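Local coordinates for protein DnaB intein (Synechocystis sp., PDB 1MI8) that probably excises itself, in its natural form, from a precursor of the replicative DNA helicase DnaB by protein splicing, joining the flanking sequences, at residues E27-I32 and S44-R49; L9-S14 and N146-D151; S5-I10 and T68-A73; H75-I80 and I152-S157; H94-R99 and S118-D123. The protein carries 4 engineered substitutions. All blocks are in the same frame, centred on the assembly; numbering follows the deposited sequence.

Contact 1 (E27-I32 and S44-R49); sequences EKDFEI and SAKVSR
Val47 drives its branched end into the hollow between Phe30 and Ile32, at the open end of the beta hairpin formed by strands 31-36 and 41-63 in the all-beta intein fold. Its CB lies over one face of the Phe30 ring, a CH-pi contact offset toward the rim, 3.8 Å from the ring centroid. With chi1 at 52°, CG of Phe30 is lodged between its own N and carbonyl carbon, from where the ring can lean over the valine. Of the two valine methyls, CG1 meets Phe30 CZ and CG2 wedges between the ring and the isoleucine, 3.3 Å from Phe30 CE1 and a tight 3.2 Å from Ile32 CG2. Leu12 and Ile10 of strand 9-12 pack against Phe30 and Ile32.

On the other face, NZ of Lys46 makes a 3.2 Å salt bridge to OE2 of Glu31. An alanine at Glu31 would probably leave Lys46 without this mate and its chain freer to turn. Ile32 N donates to Ala45 O at 2.7 Å and 168°.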
# COMPACT_ATOMS: atom_id res chain seq x y z
N GLU A 27 -16.88 -27.32 -8.56
CA GLU A 27 -15.89 -28.22 -9.08
C GLU A 27 -15.01 -28.66 -7.94
O GLU A 27 -14.85 -27.93 -6.97
CB GLU A 27 -15.05 -27.50 -10.11
CG GLU A 27 -15.62 -27.50 -11.49
CD GLU A 27 -15.55 -28.87 -12.14
OE1 GLU A 27 -14.64 -29.67 -11.80
OE2 GLU A 27 -16.39 -29.13 -13.01
N LYS A 28 -14.47 -29.87 -8.03
CA LYS A 28 -13.58 -30.37 -7.01
C LYS A 28 -12.64 -31.45 -7.49
O LYS A 28 -12.83 -32.08 -8.54
CB LYS A 28 -14.33 -30.85 -5.75
CG LYS A 28 -15.76 -31.34 -5.95
CD LYS A 28 -16.33 -31.92 -4.64
CE LYS A 28 -15.49 -33.11 -4.12
NZ LYS A 28 -16.07 -33.80 -2.92
N ASP A 29 -11.57 -31.62 -6.73
CA ASP A 29 -10.56 -32.61 -7.02
C ASP A 29 -9.83 -32.43 -8.32
O ASP A 29 -9.62 -33.38 -9.09
CB ASP A 29 -11.18 -34.00 -6.91
CG ASP A 29 -11.41 -34.40 -5.47
OD1 ASP A 29 -12.02 -33.61 -4.72
OD2 ASP A 29 -10.98 -35.50 -5.09
N PHE A 30 -9.45 -31.19 -8.57
CA PHE A 30 -8.68 -30.87 -9.76
C PHE A 30 -7.37 -30.32 -9.22
O PHE A 30 -7.31 -29.82 -8.12
CB PHE A 30 -9.41 -29.84 -10.62
CG PHE A 30 -9.86 -28.63 -9.87
CD1 PHE A 30 -9.02 -27.52 -9.78
CD2 PHE A 30 -11.10 -28.61 -9.23
CE1 PHE A 30 -9.40 -26.38 -9.04
CE2 PHE A 30 -11.49 -27.47 -8.49
CZ PHE A 30 -10.63 -26.35 -8.40
N GLU A 31 -6.32 -30.44 -9.99
CA GLU A 31 -5.08 -29.96 -9.46
C GLU A 31 -4.81 -28.50 -9.72
O GLU A 31 -5.16 -27.97 -10.76
CB GLU A 31 -3.94 -30.79 -10.00
CG GLU A 31 -3.29 -31.60 -8.89
CD GLU A 31 -3.35 -33.04 -9.20
OE1 GLU A 31 -3.02 -33.37 -10.35
OE2 GLU A 31 -3.72 -33.83 -8.30
N ILE A 32 -4.17 -27.86 -8.76
CA ILE A 32 -3.78 -26.47 -8.94
C ILE A 32 -2.27 -26.41 -8.70
O ILE A 32 -1.66 -27.46 -8.48
CB ILE A 32 -4.58 -25.53 -7.99
CG1 ILE A 32 -4.55 -25.99 -6.51
CG2 ILE A 32 -6.02 -25.47 -8.49
CD1 ILE A 32 -3.14 -25.99 -5.81
N SER A 44 2.19 -29.72 -8.12
CA SER A 44 0.77 -29.90 -8.37
C SER A 44 0.07 -30.32 -7.06
O SER A 44 0.63 -31.06 -6.25
CB SER A 44 0.62 -30.99 -9.46
OG SER A 44 -0.68 -31.56 -9.49
N ALA A 45 -1.14 -29.83 -6.81
CA ALA A 45 -1.83 -30.23 -5.60
C ALA A 45 -3.33 -30.20 -5.83
O ALA A 45 -3.84 -29.36 -6.57
CB ALA A 45 -1.45 -29.33 -4.43
N LYS A 46 -4.03 -31.12 -5.18
CA LYS A 46 -5.49 -31.22 -5.33
C LYS A 46 -6.28 -30.20 -4.55
O LYS A 46 -5.96 -29.88 -3.39
CB LYS A 46 -5.99 -32.62 -4.91
CG LYS A 46 -5.98 -33.67 -6.04
CD LYS A 46 -6.56 -35.02 -5.53
CE LYS A 46 -6.81 -36.04 -6.67
NZ LYS A 46 -5.61 -36.25 -7.53
N VAL A 47 -7.36 -29.74 -5.18
CA VAL A 47 -8.25 -28.76 -4.57
C VAL A 47 -9.35 -29.59 -3.99
O VAL A 47 -9.96 -30.36 -4.71
CB VAL A 47 -8.86 -27.81 -5.63
CG1 VAL A 47 -10.03 -27.00 -5.02
CG2 VAL A 47 -7.76 -26.90 -6.19
N SER A 48 -9.61 -29.44 -2.69
CA SER A 48 -10.66 -30.24 -2.06
C SER A 48 -12.05 -29.70 -2.42
O SER A 48 -12.93 -30.45 -2.83
CB SER A 48 -10.46 -30.26 -0.55
OG SER A 48 -10.56 -28.93 -0.05
N ARG A 49 -12.23 -28.38 -2.24
CA ARG A 49 -13.48 -27.71 -2.56
C ARG A 49 -13.30 -26.19 -2.77
O ARG A 49 -12.35 -25.57 -2.22
CB ARG A 49 -14.53 -27.95 -1.46
CG ARG A 49 -14.62 -26.89 -0.41
CD ARG A 49 -15.36 -27.40 0.84
NE ARG A 49 -15.46 -26.40 1.91
CZ ARG A 49 -16.48 -25.56 2.06
NH1 ARG A 49 -17.51 -25.58 1.21
NH2 ARG A 49 -16.45 -24.68 3.07

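Contact 2 (L9-S14 and N146-D151); sequences LISLAS and NFVAND
The carbonyl oxygen of Leu9 is gripped from two sources: Asn150 N donates to Leu9 O at 2.9 Å, and a water donates to Leu9 O at 2.8 Å. The same water bonds to Ser11 OG and accepts from Asp151 N, tying both segments to one site. Asn150 answers with its side chain. Its CG stands beside its own backbone N (chi1 -79°), and OD1 takes up Leu9 N at 2.7 Å in a nearly straight bond (169°), the donor tilted from the carboxamide plane. ND2 of the same amide binds Thr68 O, which fixes the flip of the group. Asn150 and Asp151 both have left-handed backbone angles, at the two-residue turn of the 146-149/152-155 hairpin. Within the intein fold this hairpin meets strand 9-12 steeply, 111° between the two strand directions, and a single bridge, Ile10 with Ala149, is all the sheet-like pairing they share. Farther along, the Ser11 N to Val148 O bond is weak at 3.4 Å, and a second water donates to Ser11 O and to Val148 O. At the crossing, Ile10 CD1 comes to the edge of the Phe147 ring, 3.6 Å from CE2, and presses on Ala149 CB at a tight 3.5 Å.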
# COMPACT_ATOMS: atom_id res chain seq x y z
N LEU A 9 -8.25 -15.64 -11.76
CA LEU A 9 -8.02 -16.78 -12.61
C LEU A 9 -7.11 -17.83 -11.97
O LEU A 9 -5.91 -17.58 -11.69
CB LEU A 9 -7.42 -16.29 -13.92
CG LEU A 9 -8.30 -16.01 -15.15
CD1 LEU A 9 -9.70 -15.76 -14.74
CD2 LEU A 9 -7.70 -14.90 -16.01
N ILE A 10 -7.68 -19.02 -11.77
CA ILE A 10 -6.98 -20.13 -11.17
C ILE A 10 -6.23 -20.97 -12.18
O ILE A 10 -6.81 -21.45 -13.16
CB ILE A 10 -7.95 -21.04 -10.39
CG1 ILE A 10 -8.73 -20.20 -9.37
CG2 ILE A 10 -7.16 -22.15 -9.72
CD1 ILE A 10 -7.82 -19.27 -8.48
N SER A 11 -4.93 -21.16 -11.93
CA SER A 11 -4.09 -21.95 -12.81
C SER A 11 -4.32 -23.41 -12.58
O SER A 11 -4.15 -23.88 -11.47
CB SER A 11 -2.61 -21.65 -12.57
OG SER A 11 -2.17 -20.52 -13.30
N LEU A 12 -4.73 -24.12 -13.64
CA LEU A 12 -5.02 -25.56 -13.56
C LEU A 12 -3.75 -26.31 -13.98
O LEU A 12 -3.31 -26.25 -15.14
CB LEU A 12 -6.19 -25.90 -14.50
CG LEU A 12 -7.46 -25.18 -14.06
CD1 LEU A 12 -8.59 -25.37 -15.16
CD2 LEU A 12 -7.94 -25.73 -12.74
N ALA A 13 -3.17 -27.01 -13.01
CA ALA A 13 -1.92 -27.74 -13.21
C ALA A 13 -1.93 -28.82 -14.30
O ALA A 13 -0.94 -29.00 -15.02
CB ALA A 13 -1.49 -28.35 -11.91
N SER A 14 -3.01 -29.56 -14.45
CA SER A 14 -2.91 -30.58 -15.49
C SER A 14 -2.99 -30.05 -16.94
O SER A 14 -2.64 -30.76 -17.88
CB SER A 14 -3.94 -31.68 -15.27
OG SER A 14 -5.19 -31.12 -14.95
N ASN A 146 -2.02 -23.54 -0.35
CA ASN A 146 -1.92 -22.30 -1.10
C ASN A 146 -2.11 -22.65 -2.56
O ASN A 146 -2.19 -23.84 -2.92
CB ASN A 146 -0.56 -21.65 -0.85
CG ASN A 146 0.58 -22.47 -1.40
OD1 ASN A 146 0.93 -22.35 -2.56
ND2 ASN A 146 1.17 -23.32 -0.53
N PHE A 147 -2.29 -21.63 -3.39
CA PHE A 147 -2.47 -21.89 -4.84
C PHE A 147 -2.15 -20.65 -5.63
O PHE A 147 -2.09 -19.56 -5.10
CB PHE A 147 -3.93 -22.31 -5.19
CG PHE A 147 -5.02 -21.35 -4.68
CD1 PHE A 147 -5.39 -21.32 -3.33
CD2 PHE A 147 -5.66 -20.45 -5.56
CE1 PHE A 147 -6.36 -20.42 -2.86
CE2 PHE A 147 -6.62 -19.55 -5.11
CZ PHE A 147 -6.98 -19.52 -3.76
N VAL A 148 -2.00 -20.84 -6.94
CA VAL A 148 -1.72 -19.75 -7.84
C VAL A 148 -2.99 -19.16 -8.44
O VAL A 148 -3.82 -19.88 -9.02
CB VAL A 148 -0.86 -20.24 -8.96
CG1 VAL A 148 -0.64 -19.09 -10.01
CG2 VAL A 148 0.45 -20.84 -8.35
N ALA A 149 -3.18 -17.85 -8.26
CA ALA A 149 -4.28 -17.16 -8.84
C ALA A 149 -3.73 -15.87 -9.42
O ALA A 149 -2.95 -15.13 -8.76
CB ALA A 149 -5.37 -16.92 -7.79
N ASN A 150 -4.14 -15.58 -10.65
CA ASN A 150 -3.68 -14.42 -11.36
C ASN A 150 -2.18 -14.45 -11.29
O ASN A 150 -1.54 -13.44 -11.10
CB ASN A 150 -4.26 -13.12 -10.77
CG ASN A 150 -5.72 -12.88 -11.25
OD1 ASN A 150 -6.34 -13.78 -11.86
ND2 ASN A 150 -6.26 -11.72 -10.98
N ASP A 151 -1.63 -15.65 -11.40
CA ASP A 151 -0.17 -15.81 -11.47
C ASP A 151 0.57 -15.29 -10.25
O ASP A 151 1.74 -14.91 -10.34
CB ASP A 151 0.36 -15.08 -12.70
CG ASP A 151 -0.06 -15.75 -13.99
OD1 ASP A 151 0.07 -17.00 -14.08
OD2 ASP A 151 -0.50 -15.03 -14.92
O HOH W 1 -3.23 -17.94 -12.38
O HOH W 2 -3.07 -22.78 -9.37

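Contact 3 (S5-I10 and T68-A73); sequences SGDSLI and TIKATA
Lys70 reaches past Ser5 to Asp7, and its shape shows how one bend can steer a long side chain. Its chain is otherwise extended beyond CG, but chi3 of -68° turns CE in beside Ser5 OG, 3.5 Å away. NZ makes a salt bridge to Asp7 OD1 at 2.9 Å, coming from above the carboxylate plane, while Glu134 gives NZ a second salt bridge, the stronger of the two.

Ser5 holds OG anti to its backbone N (chi1 154°), where OG accepts from Asp7 N at 3.0 Å in an ST turn and also bonds to Glu134. Ser8 closes the accompanying type I turn twice over, since both its backbone N and its OG donate to Ser5 O, the hydroxyl at 2.8 Å. A water bridges Ser8 OG to the other segment, donating to OG and accepting from Lys70 N at 2.9 Å. A direct backbone bond completes the join: Ser5 N to Lys70 O, 3.1 Å and straight at 172°, with the donor above the carbonyl plane.

The turn leads into strand 9-12, whereas strand 68-71 pairs antiparallel with strand 41-63 and, through Ile69, touches Phe77 of strand 76-79 and Ala149 of strand 146-149.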
# COMPACT_ATOMS: atom_id res chain seq x y z
N SER A 5 -11.43 -12.03 -5.12
CA SER A 5 -12.52 -11.80 -6.07
C SER A 5 -12.76 -13.03 -6.98
O SER A 5 -11.82 -13.76 -7.38
CB SER A 5 -12.22 -10.54 -6.94
OG SER A 5 -12.86 -10.56 -8.22
N GLY A 6 -14.03 -13.23 -7.32
CA GLY A 6 -14.41 -14.32 -8.18
C GLY A 6 -13.79 -14.22 -9.56
O GLY A 6 -13.73 -15.22 -10.26
N ASP A 7 -13.32 -13.03 -9.93
CA ASP A 7 -12.69 -12.78 -11.22
C ASP A 7 -11.32 -13.45 -11.29
O ASP A 7 -10.79 -13.67 -12.38
CB ASP A 7 -12.45 -11.28 -11.43
CG ASP A 7 -13.72 -10.40 -11.20
OD1 ASP A 7 -13.66 -9.18 -11.47
OD2 ASP A 7 -14.76 -10.91 -10.73
N SER A 8 -10.72 -13.70 -10.14
CA SER A 8 -9.37 -14.28 -10.11
C SER A 8 -9.25 -15.58 -10.92
O SER A 8 -10.05 -16.51 -10.81
CB SER A 8 -8.91 -14.51 -8.65
OG SER A 8 -9.10 -13.37 -7.81
N LEU A 9 -8.25 -15.64 -11.76
CA LEU A 9 -8.02 -16.78 -12.61
C LEU A 9 -7.11 -17.83 -11.97
O LEU A 9 -5.91 -17.58 -11.69
CB LEU A 9 -7.42 -16.29 -13.92
CG LEU A 9 -8.30 -16.01 -15.15
CD1 LEU A 9 -9.70 -15.76 -14.74
CD2 LEU A 9 -7.70 -14.90 -16.01
N ILE A 10 -7.68 -19.02 -11.77
CA ILE A 10 -6.98 -20.13 -11.17
C ILE A 10 -6.23 -20.97 -12.18
O ILE A 10 -6.81 -21.45 -13.16
CB ILE A 10 -7.95 -21.04 -10.39
CG1 ILE A 10 -8.73 -20.20 -9.37
CG2 ILE A 10 -7.16 -22.15 -9.72
CD1 ILE A 10 -7.82 -19.27 -8.48
N THR A 68 -1.51 -8.72 -10.90
CA THR A 68 -2.48 -8.06 -10.04
C THR A 68 -3.61 -8.98 -9.64
O THR A 68 -4.02 -9.86 -10.41
CB THR A 68 -3.17 -6.90 -10.80
OG1 THR A 68 -2.15 -6.08 -11.44
CG2 THR A 68 -3.94 -6.04 -9.86
N ILE A 69 -4.16 -8.70 -8.47
CA ILE A 69 -5.25 -9.50 -7.96
C ILE A 69 -6.06 -8.67 -6.98
O ILE A 69 -5.57 -7.73 -6.36
CB ILE A 69 -4.72 -10.83 -7.30
CG1 ILE A 69 -5.88 -11.80 -7.14
CG2 ILE A 69 -4.08 -10.56 -5.86
CD1 ILE A 69 -5.42 -13.20 -6.59
N LYS A 70 -7.34 -8.99 -6.87
CA LYS A 70 -8.21 -8.30 -5.96
C LYS A 70 -8.45 -9.28 -4.82
O LYS A 70 -8.82 -10.43 -5.08
CB LYS A 70 -9.51 -7.97 -6.65
CG LYS A 70 -9.43 -6.74 -7.54
CD LYS A 70 -10.85 -6.45 -8.12
CE LYS A 70 -11.30 -7.55 -9.14
NZ LYS A 70 -12.78 -7.30 -9.45
N ALA A 71 -8.30 -8.80 -3.59
CA ALA A 71 -8.43 -9.71 -2.44
C ALA A 71 -8.84 -9.02 -1.11
O ALA A 71 -8.67 -7.81 -0.96
CB ALA A 71 -7.05 -10.46 -2.25
N THR A 72 -9.34 -9.79 -0.14
CA THR A 72 -9.73 -9.20 1.17
C THR A 72 -8.51 -8.76 1.97
O THR A 72 -7.38 -9.23 1.73
CB THR A 72 -10.55 -10.20 2.06
OG1 THR A 72 -9.85 -11.45 2.17
CG2 THR A 72 -11.92 -10.45 1.44
N ALA A 73 -8.75 -7.84 2.89
CA ALA A 73 -7.71 -7.28 3.73
C ALA A 73 -6.97 -8.35 4.49
O ALA A 73 -5.82 -8.16 4.88
CB ALA A 73 -8.30 -6.25 4.74
O HOH W 3 -8.73 -10.69 -8.69

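Contact 4 (H75-I80 and I152-S157); sequences HRFLTI and IIVHAS. Engineered in segment 152-157: Ala156 (natural residue Asn).
The backbones of Arg76 and His155 meet where strands 76-79 and 152-155 pass 5.1 Å apart at their axes, 122° between their directions. At so steep an angle direct pairing is brief: His155 N donates to Arg76 O at 3.0 Å (165°), then a water takes over, accepting from Leu78 N and donating to Ile153 O at 2.6 Å.

Phe77 lies alongside Val154, its CE2 3.6 Å from Val154 CG1, while CG2 of Ile152 sits in the ring plane at the edge, 3.9 Å from CD2. His75, with CG anti to its backbone N (chi1 -157°), turns its ring edge to Val154 CB and brings NE2 to 2.9 Å from His155 O. The His155 ring is held by ND1, which donates in the ring plane to Ala156 O at 2.6 Å.

Ala156 is engineered from asparagine. A histidine before asparagine typifies the C-terminal splice junction of inteins, where asparagine cyclization cleaves the following peptide bond and frees the intein; alanine cannot do so.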
# COMPACT_ATOMS: atom_id res chain seq x y z
N HIS A 75 -6.54 -11.61 3.34
CA HIS A 75 -5.98 -12.71 2.56
C HIS A 75 -4.45 -12.63 2.60
O HIS A 75 -3.88 -11.55 2.41
CB HIS A 75 -6.44 -12.67 1.10
CG HIS A 75 -6.37 -14.00 0.43
ND1 HIS A 75 -7.39 -14.93 0.50
CD2 HIS A 75 -5.37 -14.61 -0.26
CE1 HIS A 75 -7.03 -16.04 -0.11
NE2 HIS A 75 -5.81 -15.88 -0.58
N ARG A 76 -3.80 -13.76 2.81
CA ARG A 76 -2.33 -13.82 2.87
C ARG A 76 -1.54 -14.16 1.58
O ARG A 76 -1.96 -14.99 0.75
CB ARG A 76 -1.95 -14.80 3.95
CG ARG A 76 -2.48 -14.39 5.29
CD ARG A 76 -2.25 -15.52 6.31
NE ARG A 76 -2.15 -14.96 7.64
CZ ARG A 76 -3.17 -14.48 8.35
NH1 ARG A 76 -4.41 -14.49 7.85
NH2 ARG A 76 -2.95 -14.00 9.56
N PHE A 77 -0.40 -13.48 1.44
CA PHE A 77 0.53 -13.62 0.33
C PHE A 77 1.90 -13.99 0.89
O PHE A 77 2.22 -13.70 2.06
CB PHE A 77 0.64 -12.31 -0.46
CG PHE A 77 -0.64 -11.90 -1.08
CD1 PHE A 77 -1.66 -11.33 -0.31
CD2 PHE A 77 -0.88 -12.18 -2.44
CE1 PHE A 77 -2.92 -11.04 -0.88
CE2 PHE A 77 -2.12 -11.90 -3.02
CZ PHE A 77 -3.14 -11.33 -2.24
N LEU A 78 2.72 -14.62 0.05
CA LEU A 78 3.96 -15.11 0.56
C LEU A 78 5.07 -14.13 0.37
O LEU A 78 5.45 -13.79 -0.76
CB LEU A 78 4.30 -16.47 -0.03
CG LEU A 78 5.61 -17.08 0.48
CD1 LEU A 78 5.57 -17.37 2.04
CD2 LEU A 78 5.83 -18.34 -0.29
N THR A 79 5.55 -13.68 1.53
CA THR A 79 6.62 -12.68 1.64
C THR A 79 7.99 -13.37 1.89
O THR A 79 8.03 -14.54 2.25
CB THR A 79 6.23 -11.73 2.83
OG1 THR A 79 5.44 -10.64 2.32
CG2 THR A 79 7.32 -11.31 3.57
N ILE A 80 9.09 -12.63 1.66
CA ILE A 80 10.41 -13.16 1.92
C ILE A 80 10.43 -13.56 3.39
O ILE A 80 11.08 -14.53 3.74
CB ILE A 80 11.53 -12.12 1.66
CG1 ILE A 80 11.66 -11.86 0.13
CG2 ILE A 80 12.85 -12.70 2.11
CD1 ILE A 80 12.44 -10.58 -0.26
N ILE A 152 -0.08 -15.38 -9.10
CA ILE A 152 0.51 -14.94 -7.84
C ILE A 152 0.23 -16.06 -6.87
O ILE A 152 -0.83 -16.71 -6.94
CB ILE A 152 -0.20 -13.67 -7.32
CG1 ILE A 152 -0.03 -12.53 -8.35
CG2 ILE A 152 0.32 -13.24 -5.97
CD1 ILE A 152 -0.85 -11.30 -7.95
N ILE A 153 1.17 -16.29 -5.98
CA ILE A 153 0.98 -17.33 -4.94
C ILE A 153 0.06 -16.78 -3.85
O ILE A 153 0.35 -15.73 -3.27
CB ILE A 153 2.28 -17.70 -4.25
CG1 ILE A 153 3.27 -18.33 -5.27
CG2 ILE A 153 1.99 -18.72 -3.15
CD1 ILE A 153 2.80 -19.67 -5.72
N VAL A 154 -1.03 -17.48 -3.55
CA VAL A 154 -1.90 -17.00 -2.47
C VAL A 154 -2.28 -18.16 -1.51
O VAL A 154 -2.36 -19.31 -1.92
CB VAL A 154 -3.19 -16.35 -3.04
CG1 VAL A 154 -2.79 -15.24 -4.06
CG2 VAL A 154 -4.10 -17.42 -3.70
N HIS A 155 -2.54 -17.81 -0.25
CA HIS A 155 -2.87 -18.79 0.77
C HIS A 155 -4.28 -19.31 0.61
O HIS A 155 -5.19 -18.59 0.19
CB HIS A 155 -2.73 -18.15 2.16
CG HIS A 155 -2.56 -19.14 3.26
ND1 HIS A 155 -3.58 -19.95 3.70
CD2 HIS A 155 -1.46 -19.52 3.95
CE1 HIS A 155 -3.12 -20.79 4.61
NE2 HIS A 155 -1.84 -20.55 4.78
N ALA A 156 -4.47 -20.56 0.97
CA ALA A 156 -5.78 -21.16 0.86
C ALA A 156 -6.52 -21.16 2.19
O ALA A 156 -6.03 -20.67 3.22
CB ALA A 156 -5.65 -22.57 0.33
N SER A 157 -7.72 -21.71 2.15
CA SER A 157 -8.57 -21.81 3.33
C SER A 157 -7.98 -22.01 4.75
O SER A 157 -7.05 -22.81 4.97
CB SER A 157 -9.58 -22.91 3.09
OG SER A 157 -10.45 -22.93 4.17
O HOH W 4 2.62 -14.54 -2.75

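Contact 5 (H94-R99 and S118-D123); sequences HIALPR and SDISWD. Engineered in segment 118-123: Ser121 (natural residue Tyr).
Ile95 and Asp123 form one hydrogen-bonded antiparallel pair, Ile95 N to Asp123 O at 2.9 Å and Asp123 N to Ile95 O at 3.1 Å. Leu97 and Ser121, the latter engineered from tyrosine, form the next: Leu97 N meets Ser121 O at 2.9 Å, and Ser121 N returns to Leu97 O at 2.9 Å. Past Pro98, which has no N-H to offer, Arg99 N binds Asp119 O at 2.9 Å, and the guanidinium adds weak bonds from NE and NH2 to Ser118 O.

Packing flanks this ladder. Ala96 CB rests over a face of the six-membered ring of Trp122, 4.1 Å from the centroid. Ile120 CD1 shares that face, offset toward the rim, and touches Ala96 CB at 3.7 Å. An alanine at Trp122 would probably open a gap beside Ala96, Ile120 and Leu78, which the indole also touches. On the other face of the strand pair Leu97 CD1 lies 3.7 Å from Asp123 CB, while the Asp123 carboxylate bonds to Leu65 and Thr63.

Strand 120-140 runs on to pair with strand 41-63, and strand 94-98 carries Ala96 into backbone bonds with Leu78 of strand 76-79 and Ile153 of strand 152-155.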
# COMPACT_ATOMS: atom_id res chain seq x y z
N HIS A 94 8.45 -7.99 -0.93
CA HIS A 94 8.42 -8.65 -2.23
C HIS A 94 7.49 -9.84 -1.97
O HIS A 94 7.46 -10.35 -0.84
CB HIS A 94 9.79 -9.21 -2.66
CG HIS A 94 10.84 -8.15 -2.85
ND1 HIS A 94 11.42 -7.48 -1.80
CD2 HIS A 94 11.36 -7.61 -3.98
CE1 HIS A 94 12.25 -6.56 -2.27
NE2 HIS A 94 12.23 -6.62 -3.59
N ILE A 95 6.76 -10.30 -2.97
CA ILE A 95 5.93 -11.51 -2.77
C ILE A 95 6.20 -12.56 -3.84
O ILE A 95 6.69 -12.29 -4.95
CB ILE A 95 4.43 -11.21 -2.73
CG1 ILE A 95 3.95 -10.74 -4.10
CG2 ILE A 95 4.16 -10.14 -1.62
CD1 ILE A 95 2.39 -10.56 -4.20
N ALA A 96 5.91 -13.78 -3.47
CA ALA A 96 6.18 -14.92 -4.30
C ALA A 96 5.24 -15.07 -5.52
O ALA A 96 3.99 -15.06 -5.36
CB ALA A 96 6.12 -16.15 -3.43
N LEU A 97 5.85 -15.16 -6.71
CA LEU A 97 5.12 -15.42 -7.98
C LEU A 97 5.75 -16.67 -8.61
O LEU A 97 6.95 -16.87 -8.57
CB LEU A 97 5.31 -14.31 -9.03
CG LEU A 97 5.13 -12.86 -8.61
CD1 LEU A 97 5.29 -12.04 -9.88
CD2 LEU A 97 3.78 -12.66 -7.92
N PRO A 98 4.93 -17.51 -9.25
CA PRO A 98 5.50 -18.71 -9.87
C PRO A 98 6.41 -18.23 -11.02
O PRO A 98 6.05 -17.34 -11.76
CB PRO A 98 4.26 -19.47 -10.35
CG PRO A 98 3.10 -18.40 -10.32
CD PRO A 98 3.45 -17.55 -9.16
N ARG A 99 7.60 -18.78 -11.16
CA ARG A 99 8.39 -18.25 -12.26
C ARG A 99 8.11 -18.79 -13.65
O ARG A 99 7.72 -18.05 -14.54
CB ARG A 99 9.88 -18.38 -12.00
CG ARG A 99 10.64 -17.70 -13.12
CD ARG A 99 12.12 -17.68 -12.89
NE ARG A 99 12.68 -18.99 -12.57
CZ ARG A 99 12.71 -20.06 -13.37
NH1 ARG A 99 12.16 -20.03 -14.59
NH2 ARG A 99 13.35 -21.16 -12.96
N SER A 118 14.43 -20.10 -7.64
CA SER A 118 14.46 -20.71 -8.96
C SER A 118 13.02 -21.02 -9.33
O SER A 118 12.56 -20.56 -10.35
CB SER A 118 15.32 -21.98 -8.97
OG SER A 118 15.65 -22.35 -10.30
N ASP A 119 12.29 -21.77 -8.51
CA ASP A 119 10.86 -21.99 -8.84
C ASP A 119 10.03 -20.69 -8.75
O ASP A 119 8.99 -20.57 -9.39
CB ASP A 119 10.21 -23.06 -7.92
CG ASP A 119 10.21 -24.46 -8.56
OD1 ASP A 119 9.74 -25.42 -7.94
OD2 ASP A 119 10.70 -24.58 -9.70
N ILE A 120 10.48 -19.71 -7.96
CA ILE A 120 9.68 -18.49 -7.87
C ILE A 120 10.46 -17.18 -8.01
O ILE A 120 11.69 -17.13 -7.84
CB ILE A 120 8.86 -18.46 -6.55
CG1 ILE A 120 9.80 -18.43 -5.36
CG2 ILE A 120 7.94 -19.74 -6.43
CD1 ILE A 120 9.07 -18.34 -4.06
N SER A 121 9.73 -16.14 -8.38
CA SER A 121 10.27 -14.79 -8.54
C SER A 121 9.72 -14.01 -7.34
O SER A 121 8.53 -14.19 -6.99
CB SER A 121 9.75 -14.18 -9.84
OG SER A 121 10.78 -13.48 -10.53
N TRP A 122 10.55 -13.21 -6.70
CA TRP A 122 10.12 -12.40 -5.53
C TRP A 122 10.00 -10.99 -6.05
O TRP A 122 10.99 -10.28 -6.16
CB TRP A 122 11.15 -12.50 -4.43
CG TRP A 122 11.24 -13.86 -3.85
CD1 TRP A 122 12.18 -14.82 -4.12
CD2 TRP A 122 10.40 -14.40 -2.83
NE1 TRP A 122 11.97 -15.91 -3.33
CE2 TRP A 122 10.89 -15.67 -2.52
CE3 TRP A 122 9.26 -13.92 -2.15
CZ2 TRP A 122 10.30 -16.48 -1.55
CZ3 TRP A 122 8.67 -14.73 -1.19
CH2 TRP A 122 9.19 -15.99 -0.89
N ASP A 123 8.78 -10.62 -6.42
CA ASP A 123 8.51 -9.32 -7.08
C ASP A 123 8.03 -8.25 -6.11
O ASP A 123 7.28 -8.55 -5.17
CB ASP A 123 7.45 -9.55 -8.18
CG ASP A 123 7.50 -8.51 -9.29
OD1 ASP A 123 8.52 -7.85 -9.42
OD2 ASP A 123 6.52 -8.37 -10.05

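Overall arrangement
Contacts 2 and 3 start from the same N-terminal part of the chain and share Leu9 and Ile10, with centres about 11 Å apart. Contacts 2 and 4 share the hairpin of strands 146-149 and 152-155, their segments alternating along the chain, so the two chain ends meet near the middle of the fold. Contact 1 falls between the segments of contact 2, contact 5 between those of contact 4; each packs on that partner, also by probable backbone bonds. Contacts 1 and 5 are strand pairings farther out, about 22 Å apart between centres, linked through neighbouring strands 41-63 and 120-140 of the large sheet. A splicing domain can thus gather sequence-distant termini inside a curled beta framework.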